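Local coordinates for protein sulfate transporter 4.1, chloroplastic (Arabidopsis thaliana, PDB 7LHV) that carries sulfate across the membrane together with protons, as a symporter of the SLC26/SulP family, and may take part in regulating sulfate assimilation, at residues A[611-614]-A[615-619]; A[171-174]-A[175-179]. All coordinates share one frame; numbering follows the deposited sequence.

Contact 1: residues A[611-614]-A[615-619]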
ATOM      1  N   LYS A 611     -11.917  19.226 -19.225  1.00 76.99           N
ATOM      2  CA  LYS A 611     -13.196  19.775 -18.789  1.00 76.99           C
ATOM      3  C   LYS A 611     -13.398  19.578 -17.291  1.00 76.99           C
ATOM      4  O   LYS A 611     -13.757  20.518 -16.573  1.00 76.99           O
ATOM      5  CB  LYS A 611     -14.339  19.138 -19.581  1.00 76.99           C
ATOM      6  CG  LYS A 611     -14.284  19.359 -21.097  1.00 76.99           C
ATOM      7  CD  LYS A 611     -14.582  20.802 -21.507  1.00 76.99           C
ATOM      8  CE  LYS A 611     -13.317  21.644 -21.660  1.00 76.99           C
ATOM      9  NZ  LYS A 611     -13.610  23.014 -22.162  1.00 76.99           N
ATOM     10  N   ASP A 612     -13.154  18.363 -16.798  1.00 76.66           N
ATOM     11  CA  ASP A 612     -13.208  18.128 -15.358  1.00 76.66           C
ATOM     12  C   ASP A 612     -12.119  18.909 -14.637  1.00 76.66           C
ATOM     13  O   ASP A 612     -12.353  19.476 -13.562  1.00 76.66           O
ATOM     14  CB  ASP A 612     -13.080  16.634 -15.067  1.00 76.66           C
ATOM     15  CG  ASP A 612     -14.307  15.854 -15.485  1.00 76.66           C
ATOM     16  OD1 ASP A 612     -15.432  16.345 -15.254  1.00 76.66           O
ATOM     17  OD2 ASP A 612     -14.148  14.750 -16.047  1.00 76.66           O
ATOM     18  N   VAL A 613     -10.918  18.949 -15.216  1.00 70.27           N
ATOM     19  CA  VAL A 613      -9.824  19.712 -14.627  1.00 70.27           C
ATOM     20  C   VAL A 613     -10.168  21.194 -14.584  1.00 70.27           C
ATOM     21  O   VAL A 613      -9.937  21.871 -13.575  1.00 70.27           O
ATOM     22  CB  VAL A 613      -8.521  19.454 -15.405  1.00 70.27           C
ATOM     23  CG1 VAL A 613      -7.521  20.544 -15.124  1.00 70.27           C
ATOM     24  CG2 VAL A 613      -7.951  18.102 -15.033  1.00 70.27           C
ATOM     25  N   HIS A 614     -10.724  21.725 -15.675  1.00 72.09           N
ATOM     26  CA  HIS A 614     -11.107  23.132 -15.696  1.00 72.09           C
ATOM     27  C   HIS A 614     -12.194  23.422 -14.672  1.00 72.09           C
ATOM     28  O   HIS A 614     -12.169  24.466 -14.010  1.00 72.09           O
ATOM     29  CB  HIS A 614     -11.569  23.534 -17.095  1.00 72.09           C
ATOM     30  CG  HIS A 614     -11.703  25.012 -17.282  1.00 72.09           C
ATOM     31  ND1 HIS A 614     -12.924  25.637 -17.413  1.00 72.09           N
ATOM     32  CD2 HIS A 614     -10.769  25.989 -17.359  1.00 72.09           C
ATOM     33  CE1 HIS A 614     -12.737  26.936 -17.564  1.00 72.09           C
ATOM     34  NE2 HIS A 614     -11.438  27.176 -17.537  1.00 72.09           N
ATOM     35  N   LEU A 615     -13.164  22.516 -14.532  1.00 70.37           N
ATOM     36  CA  LEU A 615     -14.217  22.714 -13.543  1.00 70.37           C
ATOM     37  C   LEU A 615     -13.647  22.733 -12.130  1.00 70.37           C
ATOM     38  O   LEU A 615     -14.020  23.585 -11.314  1.00 70.37           O
ATOM     39  CB  LEU A 615     -15.274  21.620 -13.683  1.00 70.37           C
ATOM     40  CG  LEU A 615     -16.437  21.618 -12.689  1.00 70.37           C
ATOM     41  CD1 LEU A 615     -17.002  23.019 -12.505  1.00 70.37           C
ATOM     42  CD2 LEU A 615     -17.520  20.656 -13.149  1.00 70.37           C
ATOM     43  N   THR A 616     -12.736  21.805 -11.823  1.00 65.64           N
ATOM     44  CA  THR A 616     -12.122  21.784 -10.498  1.00 65.64           C
ATOM     45  C   THR A 616     -11.305  23.046 -10.247  1.00 65.64           C
ATOM     46  O   THR A 616     -11.347  23.617  -9.151  1.00 65.64           O
ATOM     47  CB  THR A 616     -11.251  20.539 -10.341  1.00 65.64           C
ATOM     48  OG1 THR A 616     -12.076  19.370 -10.404  1.00 65.64           O
ATOM     49  CG2 THR A 616     -10.520  20.558  -9.010  1.00 65.64           C
ATOM     50  N   ILE A 617     -10.562  23.502 -11.257  1.00 66.99           N
ATOM     51  CA  ILE A 617      -9.766  24.717 -11.110  1.00 66.99           C
ATOM     52  C   ILE A 617     -10.668  25.916 -10.850  1.00 66.99           C
ATOM     53  O   ILE A 617     -10.386  26.745  -9.977  1.00 66.99           O
ATOM     54  CB  ILE A 617      -8.884  24.931 -12.355  1.00 66.99           C
ATOM     55  CG1 ILE A 617      -7.703  23.961 -12.351  1.00 66.99           C
ATOM     56  CG2 ILE A 617      -8.380  26.357 -12.418  1.00 66.99           C
ATOM     57  CD1 ILE A 617      -6.872  24.022 -13.610  1.00 66.99           C
ATOM     58  N   ALA A 618     -11.772  26.022 -11.595  1.00 68.00           N
ATOM     59  CA  ALA A 618     -12.696  27.133 -11.391  1.00 68.00           C
ATOM     60  C   ALA A 618     -13.335  27.075 -10.009  1.00 68.00           C
ATOM     61  O   ALA A 618     -13.532  28.112  -9.365  1.00 68.00           O
ATOM     62  CB  ALA A 618     -13.766  27.129 -12.479  1.00 68.00           C
ATOM     63  N   ARG A 619     -13.679  25.874  -9.541  1.00 68.62           N
ATOM     64  CA  ARG A 619     -14.278  25.744  -8.216  1.00 68.62           C
ATOM     65  C   ARG A 619     -13.296  26.130  -7.117  1.00 68.62           C
ATOM     66  O   ARG A 619     -13.680  26.773  -6.135  1.00 68.62           O
ATOM     67  CB  ARG A 619     -14.789  24.322  -8.005  1.00 68.62           C
ATOM     68  CG  ARG A 619     -16.135  24.051  -8.646  1.00 68.62           C
ATOM     69  CD  ARG A 619     -16.921  23.034  -7.848  1.00 68.62           C
ATOM     70  NE  ARG A 619     -16.170  21.797  -7.678  1.00 68.62           N
ATOM     71  CZ  ARG A 619     -16.333  20.716  -8.427  1.00 68.62           C
ATOM     72  NH1 ARG A 619     -17.218  20.682  -9.409  1.00 68.62           N
ATOM     73  NH2 ARG A 619     -15.587  19.641  -8.185  1.00 68.62           N
TER
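Leu615 N donates to Lys611 O over 2.9 Å, the first of four backbone bonds that each run from an N-H to the carbonyl four residues earlier in helix 611-620 of the STAS domain. Ile617 N bonds Val613 O and Ala618 N bonds His614 O, each over 2.9 Å. Thr616 N completes the set with Asp612 O, also at 2.9 Å.

One side chain adds a polar bond. Thr616 OG1 gives its proton to Asp612 O over 3.2 Å. The first torsion (-64°) sets OG1 beside the backbone N and turns it back along the helix. Asp612 O is therefore gripped twice, by OG1 and N of Thr616, one from above the carbonyl plane and the other from below. A valine in place of Thr616 would probably leave Asp612 O with the backbone N-H alone and the side chain without its polar tie to the preceding turn.

Apolar contact lies on the buried side. Val613 CG1 meets Ile617 CD1 at 3.8 Å, and the two chains run alongside each other in the same direction. Ile617 goes on to pack against Met622, Val623 and Phe631, and Val613 against Met576 and Ile582. Elsewhere, Thr616 packs on Val457 of the second subunit, and Arg619 NH2 bonds the O of that same residue. The helix thus turns Val613 and Ile617 to the domain interior, while Thr616 and Arg619 meet the second subunit.

Contact 2: residues A[171-174]-A[175-179]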
ATOM      1  N   GLU A 171      -5.791 -33.988  16.910  1.00 94.40           N
ATOM      2  CA  GLU A 171      -6.377 -34.821  15.862  1.00 94.40           C
ATOM      3  C   GLU A 171      -7.900 -34.704  15.867  1.00 94.40           C
ATOM      4  O   GLU A 171      -8.578 -35.230  14.980  1.00 94.40           O
ATOM      5  CB  GLU A 171      -5.932 -36.283  16.012  1.00 94.40           C
ATOM      6  CG  GLU A 171      -6.308 -37.196  14.852  1.00 94.40           C
ATOM      7  CD  GLU A 171      -5.445 -38.440  14.782  1.00 94.40           C
ATOM      8  OE1 GLU A 171      -4.252 -38.360  15.143  1.00 94.40           O
ATOM      9  OE2 GLU A 171      -5.961 -39.500  14.368  1.00 94.40           O
ATOM     10  N   GLU A 172      -8.440 -33.988  16.844  1.00 88.51           N
ATOM     11  CA  GLU A 172      -9.863 -33.695  16.932  1.00 88.51           C
ATOM     12  C   GLU A 172     -10.148 -32.206  16.868  1.00 88.51           C
ATOM     13  O   GLU A 172     -11.130 -31.796  16.244  1.00 88.51           O
ATOM     14  CB  GLU A 172     -10.448 -34.276  18.226  1.00 88.51           C
ATOM     15  CG  GLU A 172     -11.942 -34.056  18.385  1.00 88.51           C
ATOM     16  CD  GLU A 172     -12.754 -34.786  17.333  1.00 88.51           C
ATOM     17  OE1 GLU A 172     -12.268 -35.810  16.806  1.00 88.51           O
ATOM     18  OE2 GLU A 172     -13.878 -34.335  17.028  1.00 88.51           O
ATOM     19  N   LEU A 173      -9.314 -31.386  17.507  1.00 80.43           N
ATOM     20  CA  LEU A 173      -9.412 -29.944  17.320  1.00 80.43           C
ATOM     21  C   LEU A 173      -8.949 -29.535  15.929  1.00 80.43           C
ATOM     22  O   LEU A 173      -9.372 -28.491  15.424  1.00 80.43           O
ATOM     23  CB  LEU A 173      -8.597 -29.219  18.391  1.00 80.43           C
ATOM     24  CG  LEU A 173      -8.791 -27.706  18.485  1.00 80.43           C
ATOM     25  CD1 LEU A 173     -10.239 -27.373  18.792  1.00 80.43           C
ATOM     26  CD2 LEU A 173      -7.867 -27.113  19.531  1.00 80.43           C
ATOM     27  N   HIS A 174      -8.094 -30.343  15.295  1.00 80.37           N
ATOM     28  CA  HIS A 174      -7.663 -30.048  13.932  1.00 80.37           C
ATOM     29  C   HIS A 174      -8.845 -30.018  12.974  1.00 80.37           C
ATOM     30  O   HIS A 174      -8.946 -29.127  12.124  1.00 80.37           O
ATOM     31  CB  HIS A 174      -6.644 -31.084  13.462  1.00 80.37           C
ATOM     32  CG  HIS A 174      -5.231 -30.761  13.828  1.00 80.37           C
ATOM     33  ND1 HIS A 174      -4.315 -30.298  12.909  1.00 80.37           N
ATOM     34  CD2 HIS A 174      -4.572 -30.848  15.006  1.00 80.37           C
ATOM     35  CE1 HIS A 174      -3.153 -30.106  13.507  1.00 80.37           C
ATOM     36  NE2 HIS A 174      -3.282 -30.432  14.781  1.00 80.37           N
ATOM     37  N   ILE A 175      -9.750 -30.989  13.098  1.00 70.23           N
ATOM     38  CA  ILE A 175     -10.885 -31.080  12.184  1.00 70.23           C
ATOM     39  C   ILE A 175     -11.802 -29.875  12.346  1.00 70.23           C
ATOM     40  O   ILE A 175     -12.205 -29.238  11.365  1.00 70.23           O
ATOM     41  CB  ILE A 175     -11.639 -32.400  12.415  1.00 70.23           C
ATOM     42  CG1 ILE A 175     -10.781 -33.582  11.963  1.00 70.23           C
ATOM     43  CG2 ILE A 175     -12.975 -32.379  11.704  1.00 70.23           C
ATOM     44  CD1 ILE A 175     -11.174 -34.891  12.595  1.00 70.23           C
ATOM     45  N   GLU A 176     -12.153 -29.551  13.594  1.00 72.26           N
ATOM     46  CA  GLU A 176     -13.031 -28.414  13.841  1.00 72.26           C
ATOM     47  C   GLU A 176     -12.376 -27.112  13.407  1.00 72.26           C
ATOM     48  O   GLU A 176     -13.042 -26.224  12.866  1.00 72.26           O
ATOM     49  CB  GLU A 176     -13.417 -28.356  15.318  1.00 72.26           C
ATOM     50  CG  GLU A 176     -14.187 -29.569  15.803  1.00 72.26           C
ATOM     51  CD  GLU A 176     -14.585 -29.456  17.261  1.00 72.26           C
ATOM     52  OE1 GLU A 176     -14.285 -28.414  17.878  1.00 72.26           O
ATOM     53  OE2 GLU A 176     -15.202 -30.406  17.785  1.00 72.26           O
ATOM     54  N   LEU A 177     -11.069 -26.980  13.637  1.00 67.17           N
ATOM     55  CA  LEU A 177     -10.363 -25.781  13.208  1.00 67.17           C
ATOM     56  C   LEU A 177     -10.354 -25.656  11.692  1.00 67.17           C
ATOM     57  O   LEU A 177     -10.526 -24.558  11.157  1.00 67.17           O
ATOM     58  CB  LEU A 177      -8.940 -25.785  13.761  1.00 67.17           C
ATOM     59  CG  LEU A 177      -8.793 -25.319  15.208  1.00 67.17           C
ATOM     60  CD1 LEU A 177      -7.387 -25.586  15.708  1.00 67.17           C
ATOM     61  CD2 LEU A 177      -9.130 -23.848  15.317  1.00 67.17           C
ATOM     62  N   ALA A 178     -10.158 -26.767  10.979  1.00 58.94           N
ATOM     63  CA  ALA A 178     -10.177 -26.721   9.519  1.00 58.94           C
ATOM     64  C   ALA A 178     -11.559 -26.353   8.990  1.00 58.94           C
ATOM     65  O   ALA A 178     -11.681 -25.558   8.048  1.00 58.94           O
ATOM     66  CB  ALA A 178      -9.722 -28.059   8.944  1.00 58.94           C
ATOM     67  N   ILE A 179     -12.613 -26.916   9.583  1.00 56.51           N
ATOM     68  CA  ILE A 179     -13.969 -26.598   9.142  1.00 56.51           C
ATOM     69  C   ILE A 179     -14.297 -25.133   9.420  1.00 56.51           C
ATOM     70  O   ILE A 179     -14.893 -24.440   8.580  1.00 56.51           O
ATOM     71  CB  ILE A 179     -14.975 -27.549   9.809  1.00 56.51           C
ATOM     72  CG1 ILE A 179     -14.734 -28.981   9.337  1.00 56.51           C
ATOM     73  CG2 ILE A 179     -16.392 -27.127   9.498  1.00 56.51           C
ATOM     74  CD1 ILE A 179     -15.420 -30.021  10.181  1.00 56.51           C
TER
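Leu173 O receives the N-H of Leu177 over 2.9 Å, with an N-H...O angle of 157°. His174 O takes that of Ala178, also at 2.9 Å. These bonds belong to the first turns of helix 173-194, which is predicted to span the membrane.

The apolar pair is Leu173 and Leu177. Their side chains cross at a slant. CG of Leu177 stands beside its own backbone N (chi1 -81°), which turns the side chain back over the previous turn and brings Leu177 CD1 to 3.8 Å from Leu173 CG. Leu177 also packs on Leu163 and Ile166 of helix 153-166. Ile175 reaches back the same way, with CD1 3.5 Å from Glu171 O.

The carboxylates of Glu172 and Glu176 come near each other, OE2 to OE2 at 4.2 Å. They probably repel mildly, an effect that Arg325 and the helix start would offset. Glu176 has its polar partners outside the helix: OE1 is hydrogen-bonded to Ser326 OG, and OE2 makes a long, weak ion pair with Arg325. The first turn thus presents the Glu176 carboxylate to the loop of Arg325 and Ser326, while Leu177 is packed against helix 153-166.

Overall arrangement
Contact 1 takes in nearly all of a short helix, contact 2 the first turns of a long one. Contact 2 belongs to the sulfate permease region and contact 1 to the STAS domain. Their centres are 59 Å apart, on opposite sides of the chain's centre, and they share no element. Both are partly buried. In contact 1 both members of the aliphatic pair are buried; in contact 2 only Leu177 is, Leu173 being partly exposed. In contact 1 the extra polar bond stays within the helix, while the second subunit covers part of the outer side. In contact 2 the carboxylate of Glu176 turns instead to a loop of its own chain, and no other protein chain touches the contact.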